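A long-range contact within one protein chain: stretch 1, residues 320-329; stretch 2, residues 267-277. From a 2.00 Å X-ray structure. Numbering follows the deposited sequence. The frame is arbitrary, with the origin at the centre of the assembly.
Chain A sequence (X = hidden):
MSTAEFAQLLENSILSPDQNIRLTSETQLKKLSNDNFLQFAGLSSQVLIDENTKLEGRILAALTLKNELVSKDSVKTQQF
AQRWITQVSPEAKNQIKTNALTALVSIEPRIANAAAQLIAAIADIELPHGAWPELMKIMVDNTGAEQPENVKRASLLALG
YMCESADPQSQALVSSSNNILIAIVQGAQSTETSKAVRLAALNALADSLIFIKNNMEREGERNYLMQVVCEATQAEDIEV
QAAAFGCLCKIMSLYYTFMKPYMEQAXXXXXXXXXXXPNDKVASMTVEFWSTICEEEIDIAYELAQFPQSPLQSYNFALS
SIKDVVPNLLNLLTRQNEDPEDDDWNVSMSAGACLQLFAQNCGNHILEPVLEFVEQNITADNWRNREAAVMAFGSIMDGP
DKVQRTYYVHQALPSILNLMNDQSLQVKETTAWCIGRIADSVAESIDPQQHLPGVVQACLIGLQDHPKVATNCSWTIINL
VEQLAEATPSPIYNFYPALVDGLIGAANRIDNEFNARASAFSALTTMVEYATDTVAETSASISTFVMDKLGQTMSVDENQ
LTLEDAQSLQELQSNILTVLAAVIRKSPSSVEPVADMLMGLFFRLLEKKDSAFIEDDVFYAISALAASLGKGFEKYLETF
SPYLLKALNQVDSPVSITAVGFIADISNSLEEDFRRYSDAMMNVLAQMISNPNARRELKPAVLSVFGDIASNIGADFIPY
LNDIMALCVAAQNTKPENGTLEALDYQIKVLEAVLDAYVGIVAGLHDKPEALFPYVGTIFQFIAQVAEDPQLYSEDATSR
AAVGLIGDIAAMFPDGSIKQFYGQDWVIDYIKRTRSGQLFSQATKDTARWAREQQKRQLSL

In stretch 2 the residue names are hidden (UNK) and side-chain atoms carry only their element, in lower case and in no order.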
# COMPACT_ATOMS: atom_id res chain seq x y z
N SER A 320 -0.57 -8.17 28.63
CA SER A 320 -0.16 -9.02 29.74
C SER A 320 1.34 -9.22 29.79
O SER A 320 1.90 -9.45 30.87
CB SER A 320 -0.85 -10.38 29.63
OG SER A 320 -2.26 -10.26 29.54
N SER A 321 2.02 -9.17 28.65
CA SER A 321 3.43 -9.53 28.55
C SER A 321 4.38 -8.34 28.63
O SER A 321 5.60 -8.54 28.58
CB SER A 321 3.68 -10.27 27.24
OG SER A 321 2.75 -11.33 27.06
N ILE A 322 3.86 -7.11 28.73
CA ILE A 322 4.70 -5.92 28.67
C ILE A 322 5.86 -6.01 29.65
O ILE A 322 7.01 -5.74 29.30
CB ILE A 322 3.86 -4.66 28.93
CG1 ILE A 322 2.98 -4.35 27.73
CG2 ILE A 322 4.75 -3.46 29.23
CD1 ILE A 322 1.98 -3.26 27.98
N LYS A 323 5.55 -6.38 30.90
CA LYS A 323 6.55 -6.48 31.95
C LYS A 323 7.77 -7.28 31.49
O LYS A 323 8.91 -6.93 31.82
CB LYS A 323 5.93 -7.14 33.20
CG LYS A 323 4.85 -6.32 33.92
CD LYS A 323 4.15 -7.12 35.05
CE LYS A 323 2.89 -6.42 35.59
NZ LYS A 323 2.02 -7.28 36.48
N ASP A 324 7.54 -8.37 30.76
CA ASP A 324 8.61 -9.28 30.36
C ASP A 324 9.16 -9.03 28.96
O ASP A 324 10.34 -9.31 28.72
CB ASP A 324 8.11 -10.72 30.46
CG ASP A 324 7.32 -10.98 31.73
OD1 ASP A 324 7.71 -10.43 32.78
OD2 ASP A 324 6.30 -11.70 31.68
N VAL A 325 8.35 -8.52 28.03
CA VAL A 325 8.80 -8.33 26.66
C VAL A 325 9.54 -7.01 26.50
O VAL A 325 10.60 -6.94 25.87
CB VAL A 325 7.61 -8.40 25.68
CG1 VAL A 325 8.04 -8.01 24.29
CG2 VAL A 325 7.00 -9.79 25.67
N VAL A 326 8.98 -5.92 27.05
CA VAL A 326 9.46 -4.58 26.70
C VAL A 326 10.91 -4.36 27.12
O VAL A 326 11.66 -3.73 26.36
CB VAL A 326 8.50 -3.52 27.24
CG1 VAL A 326 9.08 -2.11 27.10
CG2 VAL A 326 7.19 -3.61 26.49
N PRO A 327 11.37 -4.82 28.29
CA PRO A 327 12.79 -4.63 28.62
C PRO A 327 13.74 -5.23 27.60
O PRO A 327 14.79 -4.64 27.30
CB PRO A 327 12.92 -5.31 29.99
CG PRO A 327 11.54 -5.20 30.59
CD PRO A 327 10.59 -5.34 29.44
N ASN A 328 13.38 -6.37 27.02
CA ASN A 328 14.23 -6.98 25.99
C ASN A 328 14.25 -6.15 24.70
O ASN A 328 15.31 -5.98 24.08
CB ASN A 328 13.76 -8.41 25.73
CG ASN A 328 13.92 -9.30 26.95
OD1 ASN A 328 14.73 -9.02 27.84
ND2 ASN A 328 13.14 -10.38 27.01
N LEU A 329 13.09 -5.63 24.28
CA LEU A 329 13.05 -4.72 23.13
C LEU A 329 13.97 -3.52 23.36
O LEU A 329 14.84 -3.19 22.53
CB LEU A 329 11.62 -4.22 22.88
CG LEU A 329 10.57 -5.13 22.26
CD1 LEU A 329 9.23 -4.40 22.25
CD2 LEU A 329 10.97 -5.53 20.85
N UNK A 267 4.96 -20.49 23.58
CA UNK A 267 5.52 -19.47 22.70
C UNK A 267 5.88 -18.19 23.45
O UNK A 267 6.84 -17.50 23.09
c UNK A 267 3.51 -19.77 19.31
c UNK A 267 4.53 -19.18 21.57
c UNK A 267 4.53 -20.15 20.38
c UNK A 267 5.91 -20.23 19.75
N UNK A 268 5.11 -17.84 24.48
CA UNK A 268 5.45 -16.68 25.29
C UNK A 268 6.87 -16.80 25.85
O UNK A 268 7.73 -15.94 25.61
o UNK A 268 6.05 -13.70 30.99
c UNK A 268 4.40 -16.54 26.40
c UNK A 268 4.99 -13.70 28.85
c UNK A 268 5.90 -15.72 29.77
c UNK A 268 4.59 -14.40 27.73
c UNK A 268 5.65 -14.37 29.86
c UNK A 268 4.85 -15.76 27.61
c UNK A 268 5.51 -16.40 28.66
N UNK A 269 7.12 -17.89 26.57
CA UNK A 269 8.44 -18.11 27.16
C UNK A 269 9.52 -18.20 26.08
O UNK A 269 10.57 -17.56 26.19
c UNK A 269 8.41 -19.38 28.01
N UNK A 270 9.27 -18.99 25.03
CA UNK A 270 10.28 -19.21 24.00
C UNK A 270 10.69 -17.90 23.32
O UNK A 270 11.88 -17.57 23.23
c UNK A 270 10.73 -22.32 23.93
c UNK A 270 9.76 -20.20 22.96
c UNK A 270 9.48 -21.65 23.40
c UNK A 270 8.91 -22.44 22.24
N UNK A 271 9.71 -17.14 22.84
CA UNK A 271 10.03 -15.94 22.08
C UNK A 271 10.66 -14.88 22.98
O UNK A 271 11.58 -14.17 22.57
c UNK A 271 8.78 -15.39 21.38
o UNK A 271 7.81 -14.97 22.34
c UNK A 271 8.18 -16.45 20.47
N UNK A 272 10.17 -14.77 24.22
CA UNK A 272 10.80 -13.84 25.15
C UNK A 272 12.25 -14.22 25.39
O UNK A 272 13.13 -13.36 25.47
c UNK A 272 8.68 -13.03 26.22
c UNK A 272 10.82 -13.07 27.55
c UNK A 272 7.79 -12.91 27.43
c UNK A 272 10.00 -13.77 26.47
N UNK A 273 12.52 -15.52 25.52
CA UNK A 273 13.88 -15.97 25.77
C UNK A 273 14.79 -15.60 24.61
O UNK A 273 15.86 -15.01 24.81
c UNK A 273 13.89 -17.48 25.99
N UNK A 274 14.38 -15.91 23.38
CA UNK A 274 15.25 -15.65 22.24
C UNK A 274 15.33 -14.18 21.86
O UNK A 274 16.24 -13.80 21.10
c UNK A 274 14.80 -16.48 21.03
o UNK A 274 13.38 -16.42 20.90
c UNK A 274 15.24 -17.93 21.20
N UNK A 275 14.46 -13.32 22.39
CA UNK A 275 14.62 -11.89 22.11
C UNK A 275 15.92 -11.34 22.67
O UNK A 275 16.33 -10.23 22.29
c UNK A 275 13.35 -9.69 22.11
c UNK A 275 10.63 -9.85 21.62
s UNK A 275 11.82 -8.86 22.51
c UNK A 275 13.45 -11.09 22.69
N UNK A 276 16.59 -12.06 23.57
CA UNK A 276 17.86 -11.63 24.12
C UNK A 276 19.06 -12.25 23.42
O UNK A 276 20.19 -12.04 23.85
n UNK A 276 16.12 -13.45 28.41
c UNK A 276 17.11 -11.22 27.91
c UNK A 276 17.92 -11.96 25.62
c UNK A 276 17.31 -12.57 28.56
c UNK A 276 16.78 -11.34 26.42
N UNK A 277 18.83 -13.00 22.35
CA UNK A 277 19.93 -13.64 21.65
C UNK A 277 20.95 -12.59 21.20
O UNK A 277 20.56 -11.54 20.67
o UNK A 277 20.50 -14.83 19.62
c UNK A 277 19.42 -14.42 20.44
O HOH W 1 16.93 -8.24 24.30
O HOH W 2 13.63 -12.17 29.70

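Position 267 carries four side-chain carbons forked at the second, and they are out of reach of stretch 1; the fork marks Leu-267. Position 268 has one carbon, then a six-carbon ring bearing an oxygen. Its CA-to-CB bond points sideways, but the ring comes nearer, and Ser-321 OG sits near the ring plane at its edge, as does Asp-324 OD2. The oxygen-bearing ring is that of Tyr-268, with chi1 at 157° (t); its CD2 lies 3.6 Å from Ser-321 OG. Tyr-268 OH and Asp-324 OD2 are modelled 2.1 Å apart, too short to be a real separation, so no bond is inferred.

Position 269 has a single side-chain carbon, out of reach of stretch 1, and is Ala-269. Position 270, equally out of reach, repeats the four-carbon pattern forked at the second, giving Leu-270. At 271 the first carbon carries one oxygen and one carbon and makes no contact with stretch 1, the pattern of Thr-271. Its OG1 donates to Leu-267 O at 2.8 Å, turning the hydroxyl back on its own helix.

Position 272 has four carbons forked at the first, one arm two carbons long, and the end of that arm touches Val-325 and Asp-324: Ile-272. With chi1 m and chi2 t, its CD1 is 3.7 Å from Val-325 CG2 and 3.8 Å from Asp-324 CB. Positions 273, one carbon, and 274, a carbon bearing an oxygen and a carbon, both point away from stretch 1; they are Ala-273 and Thr-274.

Position 275 points toward stretch 1, and its sulfur touches Asn-328 and Leu-329; an unbranched row of two carbons, sulfur and carbon is Met-275, whose SD lies 3.8 Å from both Asn-328 CB and Leu-329 CD2. At 276, four carbons in a row end in nitrogen, and one carbon of the row approaches the side-chain oxygen of Asn-328: this is Lys-276, its CD 3.2 Å from Asn-328 OD1. Position 277, one carbon then one oxygen, is out of reach and is Ser-277; it closes a type I turn begun at Thr-274.

The helices run nearly parallel, at 20°. Side-chain packing dominates the direct contact: Val-325 CG1 lies 4.2 Å from Met-275 CE, beside the Val-325 and Leu-329 pairs above, and no direct hydrogen bond crosses. Even Asn-328 ND2, 3.4 Å from Ile-272 O, has a poor angle. Water supplies the polar links: one molecule donates to Met-275 O and Asn-328 O, while another accepts from Lys-276 NZ and Asn-328 ND2. Asn-328, with 91 Å² covered, thus combines packing with both water bridges.

Stretch 2 (267-277) LYALTIATMKS
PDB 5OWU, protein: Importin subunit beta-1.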